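Local coordinates for SnoaL-like domain-containing protein (Burkholderia xenovorans LB400, PDB 3FGY), which is of unknown function but has the NTF2-like fold of the SnoaL-like family, whose cone-shaped domains often bind small molecules or act as enzymes, at the interface of chains A and B. Residues are numbered along the deposited sequence; one frame, centred on the assembly and turned at random. Chains: chain A/B, uncharacterized NTF2-like protein.

The interface of chains A and B. Residues chain A 74, 76, 85; chain B 81, 83.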
ATOM      1  N   GLU A  74      -5.548   0.093 -10.941  1.00 14.32           N
ATOM      2  CA  GLU A  74      -4.629  -0.850 -11.546  1.00 16.08           C
ATOM      3  C   GLU A  74      -4.686  -2.142 -10.787  1.00 14.42           C
ATOM      4  O   GLU A  74      -4.783  -2.155  -9.541  1.00 15.24           O
ATOM      5  CB  GLU A  74      -3.198  -0.283 -11.477  1.00 16.36           C
ATOM      6  CG  GLU A  74      -2.119  -1.237 -11.902  1.00 16.99           C
ATOM      7  CD  GLU A  74      -0.714  -0.742 -11.520  1.00 18.48           C
ATOM      8  OE1 GLU A  74      -0.607   0.162 -10.675  1.00 19.91           O
ATOM      9  OE2 GLU A  74       0.262  -1.313 -12.061  1.00 20.20           O
ATOM     10  N   VAL A  76      -2.618  -5.660 -10.159  1.00 16.55           N
ATOM     11  CA  VAL A  76      -1.377  -6.396 -10.274  1.00 15.78           C
ATOM     12  C   VAL A  76      -1.592  -7.736  -9.581  1.00 16.55           C
ATOM     13  O   VAL A  76      -1.808  -7.760  -8.365  1.00 16.57           O
ATOM     14  CB  VAL A  76      -0.206  -5.653  -9.635  1.00 17.91           C
ATOM     15  CG1 VAL A  76       1.100  -6.452  -9.851  1.00 19.24           C
ATOM     16  CG2 VAL A  76      -0.100  -4.234 -10.216  1.00 18.25           C
ATOM     17  N   VAL A  85      -4.313  -0.975  -7.007  1.00 15.17           N
ATOM     18  CA  VAL A  85      -3.603   0.270  -6.776  1.00 13.24           C
ATOM     19  C   VAL A  85      -4.453   1.422  -7.293  1.00 13.32           C
ATOM     20  O   VAL A  85      -4.839   1.430  -8.449  1.00 14.87           O
ATOM     21  CB  VAL A  85      -2.237   0.285  -7.504  1.00 14.91           C
ATOM     22  CG1 VAL A  85      -1.451   1.546  -7.145  1.00 17.92           C
ATOM     23  CG2 VAL A  85      -1.443  -1.002  -7.111  1.00 14.90           C
TER
ATOM     24  N   ARG B  81       6.077  -4.165 -13.470  1.00 14.77           N
ATOM     25  CA  ARG B  81       5.465  -3.684 -12.268  1.00 16.83           C
ATOM     26  C   ARG B  81       5.720  -4.674 -11.132  1.00 17.38           C
ATOM     27  O   ARG B  81       5.308  -5.843 -11.189  1.00 16.62           O
ATOM     28  CB  ARG B  81       3.997  -3.527 -12.574  1.00 21.57           C
ATOM     29  CG  ARG B  81       3.293  -2.650 -11.764  1.00 25.53           C
ATOM     30  CD  ARG B  81       3.707  -1.170 -11.908  1.00 21.48           C
ATOM     31  NE  ARG B  81       2.715  -0.545 -11.071  1.00 16.64           N
ATOM     32  CZ  ARG B  81       2.937   0.431 -10.207  1.00 14.79           C
ATOM     33  NH1 ARG B  81       4.130   0.947 -10.034  1.00 17.82           N
ATOM     34  NH2 ARG B  81       1.930   0.854  -9.479  1.00 18.31           N
ATOM     35  N   LEU B  83       5.436  -5.047  -6.980  1.00 15.53           N
ATOM     36  CA  LEU B  83       4.859  -4.592  -5.706  1.00 14.90           C
ATOM     37  C   LEU B  83       5.455  -5.413  -4.576  1.00 17.05           C
ATOM     38  O   LEU B  83       5.430  -6.655  -4.598  1.00 18.43           O
ATOM     39  CB  LEU B  83       3.317  -4.658  -5.705  1.00 14.70           C
ATOM     40  CG  LEU B  83       2.553  -3.441  -6.260  1.00 24.37           C
ATOM     41  CD1 LEU B  83       3.154  -2.897  -7.537  1.00 18.80           C
ATOM     42  CD2 LEU B  83       1.055  -3.802  -6.437  1.00 25.97           C
TER
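A:Glu74 OE2, a carboxylate oxygen, takes a hydrogen bond of 2.8 Å from B:Arg81 NE, and the same pair forms a salt bridge between the two NTF2-like subunits. The second carboxylate oxygen, A:Glu74 OE1, accepts from the guanidinium nitrogen B:Arg81 NH2 at 2.9 Å. The arginine thus grips the acid side-on, through NE and one terminal nitrogen, with one oxygen for each. Both oxygens use their syn lone pairs, and the carboxylate and guanidinium planes lie only 10° apart, so the two flat groups meet edge to edge. OE2 lies close to the guanidinium plane, and OE1 is tilted slightly more from it. Two parallel bonds fix the rotation of both groups, and the opposite charges should strengthen the pairing.

The glutamate reaches over from strand 74-78 as an extended chain, whereas the arginine, on strand 81-92 of the partner, bends at its second torsion (chi2 66°), which turns the NE edge of its head toward the acid. Its aliphatic stem serves as well, with B:Arg81 CG packing against the methyl A:Val76 CG2 at 4.1 Å, the two side chains crossing at about a right angle.

Beside the ion pair lies a small apolar patch. B:Leu83 points one methyl, CD2, at two valines of chain A, the side chains approaching tip to tip. A:Val85 CG2 is 3.8 Å from B:Leu83 CD2, and on A:Val76 the same methyl comes nearest the branch carbon, with A:Val76 CB 3.9 Å from B:Leu83 CD2. The other methyl, B:Leu83 CD1, rests 4.2 Å above the guanidinium plane of B:Arg81, over its centre, so the same leucine backs one face of the arginine head. A two-fold axis relates the chains, and the contact recurs with A and B exchanged; the dimer of the crystal may or may not be the biological one.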